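Local structure of kinectin 1 (Kinesin receptor) (Legionella pneumophila, 4MU6) at residues E25-S30 with Q268-K273; E99-E104 with V181-K186. The protein is a Legionella effector of unestablished function, represented here by its long, helical N-terminal coiled-coil domain. All blocks are in the same frame, centred on the assembly; numbering follows the deposited sequence.

In the fold
From the N terminus the chain runs through helix 10-22 into the turn at 25-30, where interaction 1 begins, and then by way of helix 29-38 into the long helix 43-105. Near the end of that helix lies 99-104, the first half of interaction 2. After helix 108-127 and a break in the model, helix 158-217 comes back antiparallel, and 181-186 closes a loop of 76 residues. Helix 227-273 then brings 268-273 to the turn, closing a loop of 237 residues that encloses the whole of interaction 2. The centres lie 98 Å apart, on opposite sides of the chain's centre: interaction 1 ties the small N-terminal helices to helix 227-273, interaction 2 pairs the two longest helices.

Interaction 1 of 2, residues E25-S30 with Q268-K273; sequences EELSFS and QKYLNK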
ATOM      1  N   GLU A  25      44.140 -19.753  16.294  1.00 49.25           N
ATOM      2  CA  GLU A  25      45.151 -20.621  16.871  1.00 49.55           C
ATOM      3  C   GLU A  25      46.019 -19.878  17.888  1.00 50.41           C
ATOM      4  O   GLU A  25      47.012 -20.408  18.384  1.00 49.71           O
ATOM      5  CB  GLU A  25      45.989 -21.242  15.752  1.00 50.61           C
ATOM      6  CG  GLU A  25      45.117 -21.912  14.690  1.00 53.06           C
ATOM      7  CD  GLU A  25      45.900 -22.817  13.757  1.00 61.78           C
ATOM      8  OE1 GLU A  25      46.992 -23.280  14.149  1.00 68.47           O
ATOM      9  OE2 GLU A  25      45.418 -23.072  12.632  1.00 60.08           O
ATOM     10  N   GLU A  26      45.611 -18.659  18.225  1.00 56.31           N
ATOM     11  CA  GLU A  26      46.434 -17.771  19.038  1.00 59.03           C
ATOM     12  C   GLU A  26      45.761 -17.388  20.356  1.00 51.37           C
ATOM     13  O   GLU A  26      46.227 -16.491  21.062  1.00 50.61           O
ATOM     14  CB  GLU A  26      46.764 -16.502  18.244  1.00 66.10           C
ATOM     15  CG  GLU A  26      47.227 -16.767  16.819  1.00 75.10           C
ATOM     16  CD  GLU A  26      46.897 -15.629  15.854  1.00 80.31           C
ATOM     17  OE1 GLU A  26      46.102 -14.727  16.222  1.00 79.87           O
ATOM     18  OE2 GLU A  26      47.430 -15.654  14.719  1.00 73.02           O
ATOM     19  N   LEU A  27      44.662 -18.057  20.686  1.00 44.13           N
ATOM     20  CA  LEU A  27      43.962 -17.783  21.939  1.00 37.31           C
ATOM     21  C   LEU A  27      44.884 -18.075  23.129  1.00 34.97           C
ATOM     22  O   LEU A  27      45.777 -18.917  23.035  1.00 39.59           O
ATOM     23  CB  LEU A  27      42.674 -18.599  22.007  1.00 35.40           C
ATOM     24  CG  LEU A  27      41.706 -18.286  20.861  1.00 38.45           C
ATOM     25  CD1 LEU A  27      40.569 -19.327  20.778  1.00 35.89           C
ATOM     26  CD2 LEU A  27      41.139 -16.869  21.019  1.00 43.23           C
ATOM     27  N   SER A  28      44.696 -17.354  24.230  1.00 29.22           N
ATOM     28  CA  SER A  28      45.629 -17.432  25.356  1.00 41.53           C
ATOM     29  C   SER A  28      45.029 -18.170  26.555  1.00 41.32           C
ATOM     30  O   SER A  28      43.806 -18.229  26.707  1.00 36.21           O
ATOM     31  CB  SER A  28      46.033 -16.026  25.794  1.00 38.61           C
ATOM     32  OG  SER A  28      44.916 -15.345  26.340  1.00 40.34           O
ATOM     33  N   PHE A  29      45.888 -18.710  27.417  1.00 35.24           N
ATOM     34  CA  PHE A  29      45.413 -19.350  28.634  1.00 37.83           C
ATOM     35  C   PHE A  29      44.458 -18.474  29.463  1.00 42.85           C
ATOM     36  O   PHE A  29      43.340 -18.894  29.787  1.00 33.77           O
ATOM     37  CB  PHE A  29      46.559 -19.824  29.539  1.00 41.70           C
ATOM     38  CG  PHE A  29      46.072 -20.296  30.871  1.00 29.98           C
ATOM     39  CD1 PHE A  29      45.497 -21.546  30.991  1.00 29.16           C
ATOM     40  CD2 PHE A  29      46.092 -19.454  31.974  1.00 30.56           C
ATOM     41  CE1 PHE A  29      44.976 -21.967  32.193  1.00 36.39           C
ATOM     42  CE2 PHE A  29      45.571 -19.870  33.188  1.00 37.85           C
ATOM     43  CZ  PHE A  29      45.017 -21.131  33.299  1.00 34.52           C
ATOM     44  N   SER A  30      44.908 -17.277  29.834  1.00 38.12           N
ATOM     45  CA  SER A  30      44.112 -16.428  30.732  1.00 40.53           C
ATOM     46  C   SER A  30      42.818 -15.958  30.072  1.00 34.01           C
ATOM     47  O   SER A  30      41.785 -15.829  30.734  1.00 30.67           O
ATOM     48  CB  SER A  30      44.930 -15.251  31.290  1.00 36.54           C
ATOM     49  OG  SER A  30      45.571 -14.527  30.259  1.00 52.84           O
ATOM     50  N   GLN A 268      36.671 -28.067  24.289  1.00 35.90           N
ATOM     51  CA  GLN A 268      37.253 -29.356  24.624  1.00 44.12           C
ATOM     52  C   GLN A 268      37.870 -29.950  23.356  1.00 50.32           C
ATOM     53  O   GLN A 268      39.034 -30.374  23.365  1.00 50.87           O
ATOM     54  CB  GLN A 268      36.191 -30.278  25.237  1.00 44.00           C
ATOM     55  CG  GLN A 268      36.720 -31.584  25.810  1.00 72.56           C
ATOM     56  CD  GLN A 268      37.418 -31.418  27.161  1.00 81.22           C
ATOM     57  OE1 GLN A 268      38.577 -31.001  27.228  1.00 74.29           O
ATOM     58  NE2 GLN A 268      36.714 -31.760  28.241  1.00 84.85           N
ATOM     59  N   LYS A 269      37.112 -29.931  22.258  1.00 44.50           N
ATOM     60  CA  LYS A 269      37.609 -30.438  20.975  1.00 40.01           C
ATOM     61  C   LYS A 269      38.847 -29.685  20.523  1.00 45.54           C
ATOM     62  O   LYS A 269      39.845 -30.290  20.148  1.00 56.55           O
ATOM     63  CB  LYS A 269      36.528 -30.373  19.897  1.00 44.75           C
ATOM     64  CG  LYS A 269      35.340 -31.279  20.174  1.00 45.84           C
ATOM     65  CD  LYS A 269      34.090 -30.840  19.433  1.00 51.31           C
ATOM     66  CE  LYS A 269      34.156 -31.155  17.943  1.00 63.93           C
ATOM     67  NZ  LYS A 269      32.947 -30.661  17.192  1.00 64.91           N
ATOM     68  N   TYR A 270      38.768 -28.360  20.556  1.00 43.49           N
ATOM     69  CA  TYR A 270      39.892 -27.485  20.251  1.00 44.56           C
ATOM     70  C   TYR A 270      41.121 -27.827  21.093  1.00 43.56           C
ATOM     71  O   TYR A 270      42.256 -27.792  20.601  1.00 38.61           O
ATOM     72  CB  TYR A 270      39.462 -26.053  20.528  1.00 39.92           C
ATOM     73  CG  TYR A 270      40.520 -24.993  20.438  1.00 38.07           C
ATOM     74  CD1 TYR A 270      40.783 -24.353  19.232  1.00 44.54           C
ATOM     75  CD2 TYR A 270      41.215 -24.572  21.571  1.00 36.46           C
ATOM     76  CE1 TYR A 270      41.731 -23.347  19.146  1.00 43.55           C
ATOM     77  CE2 TYR A 270      42.167 -23.563  21.493  1.00 33.20           C
ATOM     78  CZ  TYR A 270      42.413 -22.952  20.272  1.00 40.14           C
ATOM     79  OH  TYR A 270      43.345 -21.941  20.165  1.00 37.69           O
ATOM     80  N   LEU A 271      40.891 -28.153  22.360  1.00 40.23           N
ATOM     81  CA  LEU A 271      41.983 -28.465  23.274  1.00 43.92           C
ATOM     82  C   LEU A 271      42.592 -29.846  23.024  1.00 55.54           C
ATOM     83  O   LEU A 271      43.626 -30.193  23.601  1.00 60.55           O
ATOM     84  CB  LEU A 271      41.517 -28.346  24.729  1.00 39.87           C
ATOM     85  CG  LEU A 271      41.233 -26.929  25.247  1.00 39.02           C
ATOM     86  CD1 LEU A 271      40.919 -26.992  26.728  1.00 40.58           C
ATOM     87  CD2 LEU A 271      42.418 -25.998  24.988  1.00 37.86           C
ATOM     88  N   ASN A 272      41.957 -30.628  22.157  1.00 46.31           N
ATOM     89  CA  ASN A 272      42.426 -31.976  21.878  1.00 48.77           C
ATOM     90  C   ASN A 272      43.014 -32.064  20.475  1.00 53.39           C
ATOM     91  O   ASN A 272      43.761 -32.983  20.165  1.00 60.12           O
ATOM     92  CB  ASN A 272      41.279 -32.985  22.012  1.00 52.36           C
ATOM     93  CG  ASN A 272      40.825 -33.201  23.452  1.00 45.77           C
ATOM     94  OD1 ASN A 272      41.617 -33.173  24.401  1.00 45.41           O
ATOM     95  ND2 ASN A 272      39.541 -33.455  23.612  1.00 49.53           N
ATOM     96  N   LYS A 273      42.661 -31.108  19.625  1.00 54.18           N
ATOM     97  CA  LYS A 273      43.070 -31.124  18.227  1.00 59.76           C
ATOM     98  C   LYS A 273      44.505 -30.644  18.057  1.00 64.48           C
ATOM     99  O   LYS A 273      45.153 -30.963  17.058  1.00 71.16           O
ATOM    100  CB  LYS A 273      42.163 -30.219  17.398  1.00 70.71           C
ATOM    101  CG  LYS A 273      40.783 -30.764  17.090  1.00 79.10           C
ATOM    102  CD  LYS A 273      39.767 -29.619  16.917  1.00 80.77           C
ATOM    103  CE  LYS A 273      40.326 -28.454  16.085  1.00 81.63           C
ATOM    104  NZ  LYS A 273      39.396 -27.276  16.048  1.00 78.70           N
TER
HETATM  105  O   HOH W   1      46.020 -21.017  21.328  1.00 35.46           O
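E25 brings its backbone, not its carboxylate, to Y270: the CA of E25 lies 4.0 Å from the OH of Y270. The chain then turns through E26 and reaches L27, which makes the apolar part of the contact. CD1 of L27 approaches the end of the Y270 ring obliquely, 4.1 Å from CZ of Y270, while CB of L27 lies 3.9 Å from the phenol OH of Y270. The ring gets this far because CG of Y270 stands anti to its backbone N (chi1 173°), sending the phenol out from helix 227-273 into the turn. A bound water bridges the two sides, its oxygen 2.7 Å from L27 O and 3.1 Å from Y270 OH, and it donates to both. Its contact with E25 O, 3.2 Å from the water oxygen, is weak and can only share a hydrogen with one of those two bonds. A direct hydrogen bond to the carbonyl of D24 anchors the tyrosine hydroxyl as well. At S28 the turn gives way to helix 29-38, with the serine OG capping the backbone N of G31. L22 of helix 10-22 touches both L27 and Y270, F21 adds to the cover over L27, and F29 packs on helix 280-294, so the turn is wedged among three neighbouring helices.

Interaction 2 of 2, residues E99-E104 with V181-K186; sequences EVLTRE and VNNKIK
An antiparallel pair of long helices, 43-105 and 158-217, carries this contact, with L101 and E104 of the first meeting N183 and K186 of the second. L101 reaches across with both methyls. CD2 of L101 lies against the amide of N183, 3.6 Å from CG of N183, and CD1 of L101 meets the root of the lysine, 3.6 Å from CB of K186. The lysine chain, extended beyond CG, passes the leucine at about a right angle; CD of K186 is 3.9 Å from CD2 of L101, and the amine leads away from helix 43-105. Over these short segments the axes come within 9.8 Å at 149° between their directions, and L101 and N183 are the closest pair, 5.8 Å from CA to CA. This is the antiparallel side-by-side packing of two long helices in the LegC3 N-terminal coiled-coil domain. One turn on from L101, chi1 of E104 at -179° sets its CG trans to the main-chain nitrogen, and the extended chain puts OE1 of E104 3.0 Å from ND2 of N183. The hydrogen bond is nearly straight, 166° at the hydrogen; OE1 lies in the plane of the asparagine amide, whereas ND2 sits well above the plane of the carboxylate. OD1 of N183 accepts from NE2 of Q179, one turn earlier, and the two bonds together fix the rotation of the amide. L187 and I190, further along helix 158-217, also touch L101 and add the apolar part of its surroundings.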
ATOM      1  N   GLU A  99     -24.697  18.408 -26.360  1.00 33.39           N
ATOM      2  CA  GLU A  99     -25.039  18.787 -27.724  1.00 39.21           C
ATOM      3  C   GLU A  99     -26.551  18.817 -27.981  1.00 33.67           C
ATOM      4  O   GLU A  99     -27.045  19.772 -28.548  1.00 31.01           O
ATOM      5  CB  GLU A  99     -24.360  17.862 -28.732  1.00 44.16           C
ATOM      6  CG  GLU A  99     -22.862  18.059 -28.834  1.00 63.18           C
ATOM      7  CD  GLU A  99     -22.176  16.956 -29.631  1.00 69.30           C
ATOM      8  OE1 GLU A  99     -22.888  16.075 -30.163  1.00 75.44           O
ATOM      9  OE2 GLU A  99     -20.928  16.971 -29.720  1.00 61.14           O
ATOM     10  N   VAL A 100     -27.282  17.775 -27.592  1.00 33.23           N
ATOM     11  CA  VAL A 100     -28.729  17.784 -27.845  1.00 32.03           C
ATOM     12  C   VAL A 100     -29.439  18.868 -27.033  1.00 29.48           C
ATOM     13  O   VAL A 100     -30.273  19.591 -27.575  1.00 40.38           O
ATOM     14  CB  VAL A 100     -29.419  16.404 -27.660  1.00 50.31           C
ATOM     15  CG1 VAL A 100     -28.849  15.390 -28.634  1.00 51.84           C
ATOM     16  CG2 VAL A 100     -29.298  15.906 -26.238  1.00 50.32           C
ATOM     17  N   LEU A 101     -29.082  19.010 -25.756  1.00 29.73           N
ATOM     18  CA  LEU A 101     -29.720  20.010 -24.904  1.00 38.88           C
ATOM     19  C   LEU A 101     -29.496  21.406 -25.460  1.00 38.45           C
ATOM     20  O   LEU A 101     -30.385  22.256 -25.415  1.00 39.10           O
ATOM     21  CB  LEU A 101     -29.179  19.943 -23.481  1.00 37.76           C
ATOM     22  CG  LEU A 101     -29.519  18.704 -22.655  1.00 34.67           C
ATOM     23  CD1 LEU A 101     -28.676  18.725 -21.412  1.00 30.61           C
ATOM     24  CD2 LEU A 101     -31.014  18.659 -22.303  1.00 30.11           C
ATOM     25  N   THR A 102     -28.304  21.628 -25.996  1.00 38.92           N
ATOM     26  CA  THR A 102     -27.920  22.946 -26.467  1.00 34.68           C
ATOM     27  C   THR A 102     -28.560  23.211 -27.811  1.00 31.76           C
ATOM     28  O   THR A 102     -28.956  24.327 -28.099  1.00 30.45           O
ATOM     29  CB  THR A 102     -26.401  23.058 -26.574  1.00 33.41           C
ATOM     30  OG1 THR A 102     -25.826  22.837 -25.276  1.00 36.73           O
ATOM     31  CG2 THR A 102     -25.981  24.429 -27.089  1.00 30.50           C
ATOM     32  N   ARG A 103     -28.663  22.171 -28.632  1.00 30.22           N
ATOM     33  CA  ARG A 103     -29.326  22.309 -29.911  1.00 30.65           C
ATOM     34  C   ARG A 103     -30.789  22.672 -29.663  1.00 36.97           C
ATOM     35  O   ARG A 103     -31.328  23.557 -30.321  1.00 33.86           O
ATOM     36  CB  ARG A 103     -29.187  21.021 -30.728  1.00 28.93           C
ATOM     37  CG  ARG A 103     -29.929  21.011 -32.050  1.00 37.90           C
ATOM     38  CD  ARG A 103     -29.673  19.713 -32.809  1.00 42.09           C
ATOM     39  NE  ARG A 103     -28.243  19.523 -33.045  1.00 41.00           N
ATOM     40  CZ  ARG A 103     -27.533  18.493 -32.597  1.00 39.29           C
ATOM     41  NH1 ARG A 103     -28.112  17.519 -31.897  1.00 40.34           N
ATOM     42  NH2 ARG A 103     -26.240  18.427 -32.865  1.00 44.15           N
ATOM     43  N   GLU A 104     -31.426  22.030 -28.685  1.00 31.19           N
ATOM     44  CA  GLU A 104     -32.818  22.370 -28.376  1.00 34.63           C
ATOM     45  C   GLU A 104     -32.970  23.797 -27.830  1.00 33.25           C
ATOM     46  O   GLU A 104     -33.836  24.561 -28.276  1.00 34.99           O
ATOM     47  CB  GLU A 104     -33.423  21.360 -27.406  1.00 37.02           C
ATOM     48  CG  GLU A 104     -34.875  21.656 -27.066  1.00 43.48           C
ATOM     49  CD  GLU A 104     -35.567  20.469 -26.422  1.00 50.59           C
ATOM     50  OE1 GLU A 104     -34.892  19.717 -25.679  1.00 46.47           O
ATOM     51  OE2 GLU A 104     -36.778  20.277 -26.678  1.00 50.97           O
ATOM     52  N   VAL A 181     -35.863  26.087 -18.953  1.00 35.68           N
ATOM     53  CA  VAL A 181     -35.218  26.058 -17.649  1.00 34.08           C
ATOM     54  C   VAL A 181     -34.713  24.640 -17.302  1.00 34.36           C
ATOM     55  O   VAL A 181     -33.640  24.496 -16.722  1.00 31.09           O
ATOM     56  CB  VAL A 181     -36.148  26.603 -16.554  1.00 35.39           C
ATOM     57  CG1 VAL A 181     -37.519  26.023 -16.718  1.00 43.13           C
ATOM     58  CG2 VAL A 181     -35.605  26.293 -15.177  1.00 39.27           C
ATOM     59  N   ASN A 182     -35.465  23.608 -17.673  1.00 34.44           N
ATOM     60  CA  ASN A 182     -35.017  22.228 -17.453  1.00 34.37           C
ATOM     61  C   ASN A 182     -33.734  21.859 -18.188  1.00 29.54           C
ATOM     62  O   ASN A 182     -32.851  21.197 -17.628  1.00 31.75           O
ATOM     63  CB  ASN A 182     -36.119  21.224 -17.787  1.00 30.68           C
ATOM     64  CG  ASN A 182     -37.162  21.155 -16.706  1.00 39.58           C
ATOM     65  OD1 ASN A 182     -36.922  21.611 -15.593  1.00 44.83           O
ATOM     66  ND2 ASN A 182     -38.321  20.590 -17.018  1.00 34.01           N
ATOM     67  N   ASN A 183     -33.638  22.261 -19.447  1.00 37.00           N
ATOM     68  CA  ASN A 183     -32.407  22.034 -20.185  1.00 35.56           C
ATOM     69  C   ASN A 183     -31.262  22.807 -19.558  1.00 36.14           C
ATOM     70  O   ASN A 183     -30.133  22.334 -19.519  1.00 32.74           O
ATOM     71  CB  ASN A 183     -32.568  22.368 -21.666  1.00 29.94           C
ATOM     72  CG  ASN A 183     -33.434  21.363 -22.385  1.00 41.44           C
ATOM     73  OD1 ASN A 183     -34.113  20.552 -21.747  1.00 36.06           O
ATOM     74  ND2 ASN A 183     -33.429  21.415 -23.719  1.00 44.63           N
ATOM     75  N   LYS A 184     -31.547  23.987 -19.028  1.00 44.05           N
ATOM     76  CA  LYS A 184     -30.486  24.724 -18.363  1.00 43.33           C
ATOM     77  C   LYS A 184     -30.002  24.020 -17.100  1.00 38.35           C
ATOM     78  O   LYS A 184     -28.803  23.971 -16.852  1.00 32.49           O
ATOM     79  CB  LYS A 184     -30.875  26.170 -18.098  1.00 45.29           C
ATOM     80  CG  LYS A 184     -30.556  27.074 -19.277  1.00 45.90           C
ATOM     81  CD  LYS A 184     -30.614  28.536 -18.880  1.00 41.80           C
ATOM     82  CE  LYS A 184     -31.976  29.108 -19.116  1.00 40.20           C
ATOM     83  NZ  LYS A 184     -32.068  30.503 -18.602  1.00 50.61           N
ATOM     84  N   ILE A 185     -30.926  23.463 -16.320  1.00 30.25           N
ATOM     85  CA  ILE A 185     -30.547  22.695 -15.136  1.00 29.45           C
ATOM     86  C   ILE A 185     -29.680  21.493 -15.527  1.00 35.28           C
ATOM     87  O   ILE A 185     -28.666  21.222 -14.888  1.00 35.94           O
ATOM     88  CB  ILE A 185     -31.791  22.266 -14.327  1.00 34.21           C
ATOM     89  CG1 ILE A 185     -32.422  23.495 -13.665  1.00 36.33           C
ATOM     90  CG2 ILE A 185     -31.445  21.204 -13.271  1.00 37.83           C
ATOM     91  CD1 ILE A 185     -33.840  23.284 -13.161  1.00 41.04           C
ATOM     92  N   LYS A 186     -30.056  20.806 -16.600  1.00 32.94           N
ATOM     93  CA  LYS A 186     -29.330  19.611 -17.028  1.00 35.96           C
ATOM     94  C   LYS A 186     -27.957  19.990 -17.557  1.00 34.24           C
ATOM     95  O   LYS A 186     -27.029  19.191 -17.535  1.00 31.74           O
ATOM     96  CB  LYS A 186     -30.114  18.872 -18.121  1.00 37.62           C
ATOM     97  CG  LYS A 186     -31.172  17.910 -17.623  1.00 39.35           C
ATOM     98  CD  LYS A 186     -32.184  17.616 -18.714  1.00 49.93           C
ATOM     99  CE  LYS A 186     -33.242  16.612 -18.262  1.00 54.81           C
ATOM    100  NZ  LYS A 186     -34.400  16.602 -19.210  1.00 55.61           N
TER